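Local atomic coordinates of probable amino acid aminotransferase (Mycobacterium tuberculosis, PDB entry 6Q1S), a protein that belongs to the class IV aminotransferase family, of fold type IV, and holds 4'-deoxy-4'-aminopyridoxal-5'-phosphate and 2-oxoglutaric acid in adjoining pockets. Residues V38-A43 with T78-V82; E88-I94 with Y108-V114; R117-R122 with M256-A260; A170-I174 with G185-V190. The contacts are given in a common frame with arbitrary orientation. Residues are numbered along the deposited sequence.

Contacts 1 and 2, with centres about 10 Å apart, both reach one antiparallel sheet, contact 1 by packing helix 67-84 on its hairpin tip, whereas contacts 3 and 4, about 12 Å apart between centres, reach the mixed sheet. Glu-88 of contact 2 joins three of them: OE1 pairs with Arg-39 NE of contact 1 at 2.9 Å and OE2 with Arg-122 NH2 of contact 3 at 3.0 Å. Met-256 of contact 3 also packs on Ala-90 of contact 2. The ligands lie where the parts meet: contacts 3 and 4 both bind 2-oxoglutaric acid, and contact 4 also binds 4'-deoxy-4'-aminopyridoxal-5'-phosphate (PMP). Contacts 1 and 4 are farthest apart, with centres about 27 Å apart.

Contact 1 of 4, residues V38-A43 with T78-V82; sequences VRDGRA and TQRWV
Residues 38-43 form the tip of a tight antiparallel beta hairpin, packed against residues 78-82 of helix 67-84. Arg-39 to Arg-42 make a type I' turn, and across its base Arg-39 N bonds to Arg-42 O at 3.0 Å, with Asp-40 at phi/psi 56/49 and Gly-41 at 89/1; the latter angles by themselves call for glycine. The partner is regular helix, with Val-82 N bonded to Thr-78 O at 2.9 Å. The closest CA pairs are Gly-41 with Val-82 at 5.5 Å and Arg-42 with Thr-78 at 6.3 Å, so the hairpin tip spans about one turn of the helix. Thr-78, Trp-81 and Val-82 point toward the hairpin. Val-38, in the t rotamer, places CG1 3.9 Å from Trp-81 CD1 and 4.1 Å from Val-82 CG2. Val-82 CG2 also reaches Gly-41 CA at 3.5 Å, where the turn has no side chain. Thr-78, in the m rotamer, lays CG2 3.8 Å from Arg-42 CA. Trp-81 NE1 bonds to Asp-87 O, and Thr-78 OG1 to Val-74 O. No direct hydrogen bond joins the segments; a water instead accepts from Ala-43 N at 2.6 Å and donates weakly to Thr-78 OG1 at 3.4 Å.

Contact 2 of 4, residues E88-I94 with Y108-V114; sequences EGALRLI and YVMVSPV
Strands 89-94 and 108-113 run antiparallel, their axes 4.5 Å apart at closest approach and 157° between directions. Three hydrogen-bonded pairs are each doubly bonded: Ala-90 N to Ser-112 O (2.7 Å) and Ser-112 N to Ala-90 O (2.8 Å); Arg-92 N to Met-110 O (2.6 Å) and Met-110 N to Arg-92 O (2.8 Å); Ile-94 N to Tyr-108 O and Tyr-108 N to Ile-94 O (both 2.9 Å). Gly-89, Leu-91 and Leu-93 bond outward to strand 31-39, Val-109 and Val-111 to strand 3-6. Between them, Leu-91/Val-111 (CD1 to CG2 3.7 Å) and Leu-93/Val-109 are non-hydrogen-bonded; Leu-93, Val-109 and Val-111 pack on helix 67-84. On the opposite face Ile-94 CB sits over the Tyr-108 ring (chi1 p), 3.8 Å from its centroid. Glu-88 is satisfied by Arg-39 and Arg-122. Arg-92 NH1 salt-bridges Glu-100 and Tyr-108 OH bonds to Ala-21 O, both of the second subunit; buried Arg-92 NE has no partner. This is a beta hairpin in the antiparallel sheet of a fold type IV aminotransferase, at the dimer interface.

Contact 3 of 4, residues R117-R122 with M256-A260; sequences RVIGAR and MTLAA. With AKG (2-oxoglutaric acid), chain H.
Helix 117-122 packs against residues 256-260, which run into strand 258-260; the axes lie 7.5 Å apart at closest approach, with 63° between their directions. Val-118 and Thr-257 (CA-CA 5.3 Å) and Ala-121 and Ala-260 (5.1 Å) set the register. Arg-117, p at chi1 and t at chi2 and chi3, extends its side chain from the helix toward residues 256-257 and the ligand: NH2 makes a very short 2.4 Å hydrogen bond to AKG O3 and lies 3.4 Å from Met-256 CE. Thr-257 OG1 donates to AKG O2 at 3.0 Å, on the other carboxylate. With Met-256 they belong to the 2-oxoglutaric acid pocket; Arg-187 binds the same ligand. Val-118 then packs CG2 on Met-256 CG at 4.1 Å. Ala-121 places CB 3.7 Å from Thr-257 CG2 and 3.9 Å from Ala-260 CB. Arg-122, m then t, t, donates from NH2 to Met-256 O at 2.7 Å and weakly from NE to Thr-257 O at 3.5 Å, while Leu-258 CG lies over its guanidinium face. Arg-122 also pairs with Glu-88. Leu-258 and Ala-259 rest on helix 275-286, and Ala-121 and Ala-260 meet Val-126 of strand 126-132, placing helix 116-123 against the mixed sheet.

Contact 4 of 4, residues A170-I174 with G185-V190; sequences AGDVI and GPRSTV. With PMP (4'-deoxy-4'-aminopyridoxal-5'-phosphate), chain G; AKG (2-oxoglutaric acid), chain H.
Arg-187 serves two ligands at once: its backbone O accepts a hydrogen bond from PMP N4A at 2.8 Å, and its side-chain NH1 donates to AKG O4 at 2.8 Å. It lies in the loop 185-188, which runs into strand 189-190; the facing segment enters strand 172-174 from a loop. The two strands are not paired here, and the closest CA pair is Ile-174 with Gly-185 at 4.8 Å. Gly-185 N bonds to Ser-188 O at 3.0 Å, which keeps the loop tight; a CB on Gly-185 would clash with Ser-188 OG. Arg-187 is p at chi1 and extended at chi2 and chi3, so its guanidinium swings back to Asp-172. There NE forms a salt bridge with Asp-172 OD2, whose hydrogen bond is weak at 3.5 Å, while Asp-172 OD1 accepts from Val-173 N at 2.7 Å. Pro-186 wedges in beside strand 172-174, its CD 3.3 Å from Val-173 O and 3.9 Å from Val-173 CB. Deeper, Ile-174 CG2 meets Val-190 CG2 at 4.2 Å, and both residues pack on Leu-252. The loop backbone borders the pyridine ring and its methyl group, with Ser-188 O 3.2 Å from PMP C6 and Gly-185 O 3.6 Å from PMP C2A. This loop, leading into strand 189-194 of the mixed sheet, forms part of the PMP pocket in this class IV aminotransferase, and Arg-187 also lies in the 2-oxoglutaric acid pocket.

Contact 1 of 4, residues V38-A43 with T78-V82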
loop_
_atom_site.group_PDB
_atom_site.type_symbol
_atom_site.label_atom_id
_atom_site.label_comp_id
_atom_site.label_asym_id
_atom_site.label_seq_id
_atom_site.Cartn_x
_atom_site.Cartn_y
_atom_site.Cartn_z
ATOM N N VAL B 38 21.385 8.477 10.356
ATOM C CA VAL B 38 22.481 8.484 11.317
ATOM C C VAL B 38 23.589 9.364 10.756
ATOM O O VAL B 38 24.148 9.069 9.695
ATOM C CB VAL B 38 22.990 7.062 11.598
ATOM C CG1 VAL B 38 24.248 7.111 12.452
ATOM C CG2 VAL B 38 21.914 6.241 12.288
ATOM N N ARG B 39 23.910 10.442 11.469
ATOM C CA ARG B 39 24.933 11.380 11.027
ATOM C C ARG B 39 25.740 11.843 12.228
ATOM O O ARG B 39 25.168 12.277 13.234
ATOM C CB ARG B 39 24.315 12.586 10.306
ATOM C CG ARG B 39 25.290 13.733 10.084
ATOM C CD ARG B 39 24.625 14.934 9.425
ATOM N NE ARG B 39 24.499 14.769 7.977
ATOM C CZ ARG B 39 24.120 15.735 7.145
ATOM N NH1 ARG B 39 23.832 16.942 7.612
ATOM N NH2 ARG B 39 24.038 15.497 5.843
ATOM N N ASP B 40 27.065 11.740 12.114
ATOM C CA ASP B 40 27.997 12.196 13.146
ATOM C C ASP B 40 27.699 11.545 14.495
ATOM O O ASP B 40 27.596 12.210 15.528
ATOM C CB ASP B 40 28.000 13.723 13.258
ATOM C CG ASP B 40 28.558 14.398 12.018
ATOM O OD1 ASP B 40 28.732 15.635 12.038
ATOM O OD2 ASP B 40 28.805 13.694 11.016
ATOM N N GLY B 41 27.549 10.222 14.475
ATOM C CA GLY B 41 27.507 9.432 15.686
ATOM C C GLY B 41 26.149 9.238 16.324
ATOM O O GLY B 41 26.070 8.568 17.361
ATOM N N ARG B 42 25.076 9.767 15.738
ATOM C CA ARG B 42 23.765 9.668 16.365
ATOM C C ARG B 42 22.672 9.725 15.309
ATOM O O ARG B 42 22.825 10.371 14.267
ATOM C CB ARG B 42 23.556 10.791 17.390
ATOM C CG ARG B 42 24.096 10.479 18.775
ATOM C CD ARG B 42 24.570 11.735 19.481
ATOM N NE ARG B 42 23.458 12.567 19.930
ATOM C CZ ARG B 42 23.601 13.777 20.460
ATOM N NH1 ARG B 42 22.534 14.465 20.845
ATOM N NH2 ARG B 42 24.811 14.302 20.597
ATOM N N ALA B 43 21.570 9.030 15.585
ATOM C CA ALA B 43 20.378 9.169 14.763
ATOM C C ALA B 43 19.730 10.523 15.018
ATOM O O ALA B 43 19.707 11.017 16.149
ATOM C CB ALA B 43 19.388 8.044 15.056
ATOM N N THR B 78 22.204 2.281 16.770
ATOM C CA THR B 78 23.025 3.444 16.443
ATOM C C THR B 78 24.478 3.222 16.841
ATOM O O THR B 78 25.392 3.422 16.034
ATOM C CB THR B 78 22.464 4.695 17.121
ATOM O OG1 THR B 78 21.118 4.913 16.682
ATOM C CG2 THR B 78 23.302 5.912 16.775
ATOM N N GLN B 79 24.712 2.806 18.090
ATOM C CA GLN B 79 26.082 2.610 18.551
ATOM C C GLN B 79 26.778 1.483 17.802
ATOM O O GLN B 79 28.008 1.485 17.683
ATOM C CB GLN B 79 26.094 2.309 20.050
ATOM C CG GLN B 79 25.648 3.453 20.930
ATOM C CD GLN B 79 25.500 3.032 22.375
ATOM O OE1 GLN B 79 26.096 2.047 22.812
ATOM N NE2 GLN B 79 24.694 3.770 23.126
ATOM N N ARG B 80 26.013 0.515 17.293
ATOM C CA ARG B 80 26.611 -0.554 16.504
ATOM C C ARG B 80 27.028 -0.062 15.125
ATOM O O ARG B 80 28.070 -0.475 14.600
ATOM C CB ARG B 80 25.632 -1.718 16.381
ATOM C CG ARG B 80 26.204 -2.930 15.682
ATOM C CD ARG B 80 26.415 -4.073 16.655
ATOM N NE ARG B 80 26.799 -5.296 15.959
ATOM C CZ ARG B 80 26.705 -6.514 16.481
ATOM N NH1 ARG B 80 27.075 -7.571 15.770
ATOM N NH2 ARG B 80 26.233 -6.676 17.709
ATOM N N TRP B 81 26.237 0.831 14.528
ATOM C CA TRP B 81 26.588 1.367 13.216
ATOM C C TRP B 81 27.744 2.353 13.310
ATOM O O TRP B 81 28.661 2.323 12.480
ATOM C CB TRP B 81 25.368 2.029 12.578
ATOM C CG TRP B 81 25.651 2.640 11.240
ATOM C CD1 TRP B 81 26.033 3.926 10.988
ATOM C CD2 TRP B 81 25.571 1.989 9.965
ATOM N NE1 TRP B 81 26.199 4.115 9.637
ATOM C CE2 TRP B 81 25.920 2.941 8.988
ATOM C CE3 TRP B 81 25.238 0.693 9.556
ATOM C CZ2 TRP B 81 25.946 2.641 7.628
ATOM C CZ3 TRP B 81 25.264 0.397 8.206
ATOM C CH2 TRP B 81 25.616 1.366 7.259
ATOM N N VAL B 82 27.714 3.243 14.304
ATOM C CA VAL B 82 28.773 4.238 14.443
ATOM C C VAL B 82 30.105 3.558 14.735
ATOM O O VAL B 82 31.163 4.003 14.272
ATOM C CB VAL B 82 28.401 5.257 15.536
ATOM C CG1 VAL B 82 29.531 6.254 15.753
ATOM C CG2 VAL B 82 27.111 5.970 15.168
HETATM O O HOH W 1 20.872 8.051 17.904
#

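Contact 2 of 4, residues E88-I94 with Y108-V114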
loop_
_atom_site.group_PDB
_atom_site.type_symbol
_atom_site.label_atom_id
_atom_site.label_comp_id
_atom_site.label_asym_id
_atom_site.label_seq_id
_atom_site.Cartn_x
_atom_site.Cartn_y
_atom_site.Cartn_z
ATOM N N GLU B 88 27.263 7.775 6.832
ATOM C CA GLU B 88 25.888 7.937 7.265
ATOM C C GLU B 88 25.139 6.620 7.095
ATOM O O GLU B 88 25.512 5.761 6.289
ATOM C CB GLU B 88 25.201 9.055 6.482
ATOM C CG GLU B 88 25.592 10.452 6.944
ATOM C CD GLU B 88 25.059 11.543 6.037
ATOM O OE1 GLU B 88 25.445 12.715 6.228
ATOM O OE2 GLU B 88 24.250 11.232 5.137
ATOM N N GLY B 89 24.073 6.457 7.878
ATOM C CA GLY B 89 23.301 5.240 7.850
ATOM C C GLY B 89 21.824 5.526 7.660
ATOM O O GLY B 89 21.328 6.608 7.975
ATOM N N ALA B 90 21.131 4.528 7.128
ATOM C CA ALA B 90 19.688 4.579 6.925
ATOM C C ALA B 90 19.053 3.687 7.985
ATOM O O ALA B 90 19.007 2.464 7.833
ATOM C CB ALA B 90 19.315 4.131 5.516
ATOM N N LEU B 91 18.568 4.303 9.059
ATOM C CA LEU B 91 17.944 3.587 10.163
ATOM C C LEU B 91 16.432 3.622 9.990
ATOM O O LEU B 91 15.847 4.698 9.820
ATOM C CB LEU B 91 18.350 4.201 11.505
ATOM C CG LEU B 91 18.014 3.412 12.770
ATOM C CD1 LEU B 91 19.140 3.526 13.785
ATOM C CD2 LEU B 91 16.716 3.915 13.368
ATOM N N ARG B 92 15.805 2.450 10.041
ATOM C CA ARG B 92 14.370 2.330 9.825
ATOM C C ARG B 92 13.740 1.532 10.957
ATOM O O ARG B 92 14.314 0.547 11.427
ATOM C CB ARG B 92 14.057 1.654 8.481
ATOM C CG ARG B 92 14.047 2.610 7.297
ATOM C CD ARG B 92 13.986 1.866 5.970
ATOM N NE ARG B 92 15.086 0.925 5.776
ATOM C CZ ARG B 92 15.172 0.094 4.742
ATOM N NH1 ARG B 92 14.228 0.096 3.810
ATOM N NH2 ARG B 92 16.198 -0.739 4.637
ATOM N N LEU B 93 12.565 1.977 11.399
ATOM C CA LEU B 93 11.776 1.295 12.419
ATOM C C LEU B 93 10.593 0.611 11.748
ATOM O O LEU B 93 9.729 1.287 11.186
ATOM C CB LEU B 93 11.276 2.280 13.475
ATOM C CG LEU B 93 12.192 3.462 13.775
ATOM C CD1 LEU B 93 11.488 4.472 14.665
ATOM C CD2 LEU B 93 13.454 2.962 14.432
ATOM N N ILE B 94 10.545 -0.715 11.813
ATOM C CA ILE B 94 9.474 -1.488 11.192
ATOM C C ILE B 94 8.523 -1.955 12.285
ATOM O O ILE B 94 8.936 -2.641 13.226
ATOM C CB ILE B 94 10.023 -2.679 10.393
ATOM C CG1 ILE B 94 11.134 -2.219 9.447
ATOM C CG2 ILE B 94 8.901 -3.358 9.619
ATOM C CD1 ILE B 94 10.662 -1.278 8.361
ATOM N N TYR B 108 10.830 -4.138 14.866
ATOM C CA TYR B 108 12.284 -4.228 14.897
ATOM C C TYR B 108 12.882 -2.960 14.303
ATOM O O TYR B 108 12.187 -2.135 13.704
ATOM C CB TYR B 108 12.796 -5.476 14.167
ATOM C CG TYR B 108 12.475 -5.543 12.691
ATOM C CD1 TYR B 108 11.289 -6.112 12.242
ATOM C CD2 TYR B 108 13.370 -5.063 11.744
ATOM C CE1 TYR B 108 10.998 -6.185 10.894
ATOM C CE2 TYR B 108 13.086 -5.132 10.395
ATOM C CZ TYR B 108 11.900 -5.695 9.975
ATOM O OH TYR B 108 11.619 -5.767 8.631
ATOM N N VAL B 109 14.195 -2.823 14.481
ATOM C CA VAL B 109 14.962 -1.675 14.016
ATOM C C VAL B 109 16.030 -2.172 13.054
ATOM O O VAL B 109 16.682 -3.191 13.308
ATOM C CB VAL B 109 15.594 -0.916 15.202
ATOM C CG1 VAL B 109 16.686 0.032 14.728
ATOM C CG2 VAL B 109 14.529 -0.164 15.976
ATOM N N MET B 110 16.208 -1.453 11.947
ATOM C CA MET B 110 17.110 -1.879 10.885
ATOM C C MET B 110 17.944 -0.707 10.395
ATOM O O MET B 110 17.404 0.368 10.118
ATOM C CB MET B 110 16.321 -2.486 9.722
ATOM C CG MET B 110 17.170 -2.860 8.532
ATOM S SD MET B 110 16.270 -3.893 7.365
ATOM C CE MET B 110 14.727 -2.993 7.265
ATOM N N VAL B 111 19.255 -0.919 10.282
ATOM C CA VAL B 111 20.173 0.067 9.727
ATOM C C VAL B 111 20.764 -0.496 8.442
ATOM O O VAL B 111 21.155 -1.668 8.389
ATOM C CB VAL B 111 21.287 0.435 10.727
ATOM C CG1 VAL B 111 21.990 1.709 10.287
ATOM C CG2 VAL B 111 20.718 0.584 12.128
ATOM N N SER B 112 20.840 0.340 7.416
ATOM C CA SER B 112 21.323 -0.053 6.102
ATOM C C SER B 112 22.144 1.088 5.523
ATOM O O SER B 112 22.050 2.226 5.993
ATOM C CB SER B 112 20.159 -0.407 5.167
ATOM O OG SER B 112 19.477 -1.565 5.620
ATOM N N PRO B 113 22.958 0.817 4.503
ATOM C CA PRO B 113 23.729 1.897 3.877
ATOM C C PRO B 113 22.840 2.897 3.155
ATOM O O PRO B 113 21.804 2.549 2.582
ATOM C CB PRO B 113 24.644 1.161 2.892
ATOM C CG PRO B 113 24.704 -0.240 3.399
ATOM C CD PRO B 113 23.368 -0.509 4.007
ATOM N N VAL B 114 23.268 4.152 3.179
ATOM C CA VAL B 114 22.566 5.216 2.451
ATOM C C VAL B 114 22.834 5.062 0.957
ATOM O O VAL B 114 24.006 4.974 0.547
ATOM C CB VAL B 114 23.011 6.589 2.956
ATOM C CG1 VAL B 114 22.382 7.694 2.124
ATOM C CG2 VAL B 114 22.649 6.754 4.424
#

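Contact 3 of 4, residues R117-R122 with M256-A260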
loop_
_atom_site.group_PDB
_atom_site.type_symbol
_atom_site.label_atom_id
_atom_site.label_comp_id
_atom_site.label_asym_id
_atom_site.label_seq_id
_atom_site.Cartn_x
_atom_site.Cartn_y
_atom_site.Cartn_z
ATOM N N ARG B 117 22.173 7.456 -4.654
ATOM C CA ARG B 117 21.284 8.488 -5.172
ATOM C C ARG B 117 21.144 9.669 -4.218
ATOM O O ARG B 117 20.778 10.765 -4.654
ATOM C CB ARG B 117 19.911 7.882 -5.469
ATOM C CG ARG B 117 19.169 7.425 -4.224
ATOM C CD ARG B 117 17.667 7.359 -4.437
ATOM N NE ARG B 117 17.022 6.547 -3.409
ATOM C CZ ARG B 117 16.706 6.986 -2.195
ATOM N NH1 ARG B 117 16.986 8.233 -1.845
ATOM N NH2 ARG B 117 16.119 6.175 -1.327
ATOM N N VAL B 118 21.438 9.475 -2.932
ATOM C CA VAL B 118 21.254 10.548 -1.961
ATOM C C VAL B 118 22.331 11.612 -2.127
ATOM O O VAL B 118 22.043 12.816 -2.085
ATOM C CB VAL B 118 21.239 9.972 -0.533
ATOM C CG1 VAL B 118 21.404 11.079 0.494
ATOM C CG2 VAL B 118 19.952 9.205 -0.286
ATOM N N ILE B 119 23.582 11.196 -2.332
ATOM C CA ILE B 119 24.661 12.170 -2.459
ATOM C C ILE B 119 24.493 12.998 -3.728
ATOM O O ILE B 119 24.842 14.186 -3.753
ATOM C CB ILE B 119 26.035 11.471 -2.397
ATOM C CG1 ILE B 119 27.120 12.468 -1.988
ATOM C CG2 ILE B 119 26.391 10.811 -3.723
ATOM C CD1 ILE B 119 26.908 13.059 -0.608
ATOM N N GLY B 120 23.952 12.402 -4.793
ATOM C CA GLY B 120 23.700 13.164 -6.003
ATOM C C GLY B 120 22.543 14.132 -5.849
ATOM O O GLY B 120 22.596 15.261 -6.342
ATOM N N ALA B 121 21.482 13.705 -5.159
ATOM C CA ALA B 121 20.325 14.573 -4.966
ATOM C C ALA B 121 20.671 15.775 -4.095
ATOM O O ALA B 121 20.200 16.889 -4.349
ATOM C CB ALA B 121 19.171 13.780 -4.358
ATOM N N ARG B 122 21.484 15.568 -3.058
ATOM C CA ARG B 122 21.913 16.683 -2.219
ATOM C C ARG B 122 22.814 17.635 -2.994
ATOM O O ARG B 122 22.626 18.857 -2.961
ATOM C CB ARG B 122 22.639 16.161 -0.980
ATOM C CG ARG B 122 21.790 15.317 -0.050
ATOM C CD ARG B 122 22.545 15.024 1.235
ATOM N NE ARG B 122 21.907 13.977 2.028
ATOM C CZ ARG B 122 22.500 13.340 3.033
ATOM N NH1 ARG B 122 23.747 13.643 3.366
ATOM N NH2 ARG B 122 21.848 12.399 3.704
ATOM N N MET B 256 16.176 11.203 5.031
ATOM C CA MET B 256 17.446 10.656 4.564
ATOM C C MET B 256 18.063 11.489 3.444
ATOM O O MET B 256 19.264 11.776 3.472
ATOM C CB MET B 256 17.255 9.204 4.110
ATOM C CG MET B 256 18.509 8.556 3.549
ATOM S SD MET B 256 18.323 6.781 3.286
ATOM C CE MET B 256 17.286 6.757 1.828
ATOM N N THR B 257 17.264 11.875 2.447
ATOM C CA THR B 257 17.768 12.692 1.350
ATOM C C THR B 257 17.979 14.147 1.757
ATOM O O THR B 257 18.690 14.878 1.059
ATOM C CB THR B 257 16.805 12.618 0.159
ATOM O OG1 THR B 257 16.397 11.258 -0.042
ATOM C CG2 THR B 257 17.473 13.120 -1.114
ATOM N N LEU B 258 17.390 14.567 2.879
ATOM C CA LEU B 258 17.482 15.934 3.384
ATOM C C LEU B 258 16.826 16.925 2.431
ATOM O O LEU B 258 15.626 17.185 2.546
ATOM C CB LEU B 258 18.936 16.324 3.664
ATOM C CG LEU B 258 19.628 15.502 4.755
ATOM C CD1 LEU B 258 20.902 16.188 5.207
ATOM C CD2 LEU B 258 18.696 15.259 5.936
ATOM N N ALA B 259 17.579 17.484 1.487
ATOM C CA ALA B 259 17.041 18.518 0.607
ATOM C C ALA B 259 17.575 18.328 -0.802
ATOM O O ALA B 259 18.786 18.413 -1.027
ATOM C CB ALA B 259 17.389 19.917 1.125
ATOM N N ALA B 260 16.668 18.083 -1.745
ATOM C CA ALA B 260 16.990 17.960 -3.162
ATOM C C ALA B 260 16.245 19.065 -3.900
ATOM O O ALA B 260 15.021 18.997 -4.055
ATOM C CB ALA B 260 16.608 16.581 -3.700
HETATM C C1 AKG H . 14.378 8.440 0.619
HETATM O O1 AKG H . 14.640 8.558 -0.596
HETATM O O2 AKG H . 15.030 9.046 1.498
HETATM C C2 AKG H . 13.276 7.572 1.028
HETATM O O5 AKG H . 12.372 8.018 1.716
HETATM C C3 AKG H . 13.256 6.126 0.590
HETATM C C4 AKG H . 12.526 6.009 -0.742
HETATM C C5 AKG H . 13.312 5.133 -1.688
HETATM O O3 AKG H . 14.319 4.539 -1.246
HETATM O O4 AKG H . 12.931 5.041 -2.875
#

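Contact 4 of 4, residues A170-I174 with G185-V190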
loop_
_atom_site.group_PDB
_atom_site.type_symbol
_atom_site.label_atom_id
_atom_site.label_comp_id
_atom_site.label_asym_id
_atom_site.label_seq_id
_atom_site.Cartn_x
_atom_site.Cartn_y
_atom_site.Cartn_z
ATOM N N ALA B 170 12.818 11.801 -15.334
ATOM C CA ALA B 170 12.583 12.588 -14.132
ATOM C C ALA B 170 13.086 11.835 -12.907
ATOM O O ALA B 170 12.890 10.623 -12.783
ATOM C CB ALA B 170 11.098 12.911 -13.973
ATOM N N GLY B 171 13.727 12.566 -11.999
ATOM C CA GLY B 171 14.318 11.961 -10.824
ATOM C C GLY B 171 13.370 11.844 -9.651
ATOM O O GLY B 171 13.630 11.086 -8.711
ATOM N N ASP B 172 12.270 12.586 -9.685
ATOM C CA ASP B 172 11.288 12.540 -8.609
ATOM C C ASP B 172 9.962 13.068 -9.143
ATOM O O ASP B 172 9.824 13.359 -10.336
ATOM C CB ASP B 172 11.775 13.336 -7.395
ATOM C CG ASP B 172 11.340 12.717 -6.082
ATOM O OD1 ASP B 172 10.138 12.417 -5.930
ATOM O OD2 ASP B 172 12.203 12.543 -5.195
ATOM N N VAL B 173 8.984 13.196 -8.251
ATOM C CA VAL B 173 7.620 13.558 -8.617
ATOM C C VAL B 173 7.094 14.544 -7.587
ATOM O O VAL B 173 7.424 14.454 -6.400
ATOM C CB VAL B 173 6.706 12.312 -8.702
ATOM C CG1 VAL B 173 5.235 12.703 -8.782
ATOM C CG2 VAL B 173 7.080 11.455 -9.890
ATOM N N ILE B 174 6.295 15.500 -8.047
ATOM C CA ILE B 174 5.514 16.366 -7.176
ATOM C C ILE B 174 4.050 16.056 -7.450
ATOM O O ILE B 174 3.559 16.281 -8.563
ATOM C CB ILE B 174 5.826 17.852 -7.405
ATOM C CG1 ILE B 174 7.254 18.166 -6.953
ATOM C CG2 ILE B 174 4.827 18.723 -6.655
ATOM C CD1 ILE B 174 7.649 19.611 -7.134
ATOM N N GLY B 185 5.554 14.949 -2.238
ATOM C CA GLY B 185 6.230 13.983 -3.067
ATOM C C GLY B 185 5.926 12.570 -2.611
ATOM O O GLY B 185 5.460 12.345 -1.491
ATOM N N PRO B 186 6.196 11.583 -3.470
ATOM C CA PRO B 186 6.013 10.181 -3.057
ATOM C C PRO B 186 6.947 9.752 -1.937
ATOM O O PRO B 186 6.716 8.699 -1.328
ATOM C CB PRO B 186 6.285 9.395 -4.346
ATOM C CG PRO B 186 7.124 10.314 -5.179
ATOM C CD PRO B 186 6.631 11.695 -4.873
ATOM N N ARG B 187 7.996 10.533 -1.652
ATOM C CA ARG B 187 8.907 10.197 -0.564
ATOM C C ARG B 187 9.505 11.444 0.082
ATOM O O ARG B 187 10.558 11.345 0.724
ATOM C CB ARG B 187 10.031 9.281 -1.071
ATOM C CG ARG B 187 10.875 9.890 -2.182
ATOM C CD ARG B 187 11.951 8.924 -2.646
ATOM N NE ARG B 187 12.643 9.390 -3.844
ATOM C CZ ARG B 187 13.341 8.603 -4.657
ATOM N NH1 ARG B 187 13.446 7.306 -4.399
ATOM N NH2 ARG B 187 13.938 9.112 -5.727
ATOM N N SER B 188 8.868 12.606 -0.055
ATOM C CA SER B 188 9.460 13.845 0.429
ATOM C C SER B 188 8.370 14.886 0.634
ATOM O O SER B 188 7.218 14.706 0.230
ATOM C CB SER B 188 10.520 14.362 -0.547
ATOM O OG SER B 188 10.048 14.293 -1.882
ATOM N N THR B 189 8.761 15.986 1.272
ATOM C CA THR B 189 7.891 17.121 1.542
ATOM C C THR B 189 8.282 18.282 0.641
ATOM O O THR B 189 9.471 18.566 0.459
ATOM C CB THR B 189 7.982 17.544 3.014
ATOM O OG1 THR B 189 7.567 16.456 3.852
ATOM C CG2 THR B 189 7.103 18.755 3.288
ATOM N N VAL B 190 7.281 18.948 0.074
ATOM C CA VAL B 190 7.508 20.056 -0.848
ATOM C C VAL B 190 7.629 21.347 -0.049
ATOM O O VAL B 190 6.703 21.733 0.672
ATOM C CB VAL B 190 6.381 20.157 -1.886
ATOM C CG1 VAL B 190 6.602 21.362 -2.787
ATOM C CG2 VAL B 190 6.311 18.883 -2.710
HETATM N N1 PMP G . 5.934 12.385 2.366
HETATM C C2 PMP G . 5.998 11.044 2.192
HETATM C C2A PMP G . 4.895 10.325 1.459
HETATM C C3 PMP G . 7.153 10.276 2.722
HETATM O O3 PMP G . 7.240 8.927 2.560
HETATM C C4 PMP G . 8.207 11.033 3.432
HETATM C C4A PMP G . 9.422 10.344 4.007
HETATM N N4A PMP G . 10.186 9.709 2.919
HETATM C C5 PMP G . 8.019 12.498 3.555
HETATM C C6 PMP G . 6.882 13.089 3.010
HETATM C C5A PMP G . 9.052 13.340 4.271
HETATM O O4P PMP G . 9.070 12.997 5.655
HETATM P P PMP G . 10.431 13.100 6.509
HETATM O O1P PMP G . 11.453 12.176 5.892
HETATM O O2P PMP G . 10.925 14.528 6.467
HETATM O O3P PMP G . 10.154 12.688 7.934
HETATM C C1 AKG H . 14.378 8.440 0.619
HETATM O O1 AKG H . 14.640 8.558 -0.596
HETATM O O2 AKG H . 15.030 9.046 1.498
HETATM C C2 AKG H . 13.276 7.572 1.028
HETATM O O5 AKG H . 12.372 8.018 1.716
HETATM C C3 AKG H . 13.256 6.126 0.590
HETATM C C4 AKG H . 12.526 6.009 -0.742
HETATM C C5 AKG H . 13.312 5.133 -1.688
HETATM O O3 AKG H . 14.319 4.539 -1.246
HETATM O O4 AKG H . 12.931 5.041 -2.875
#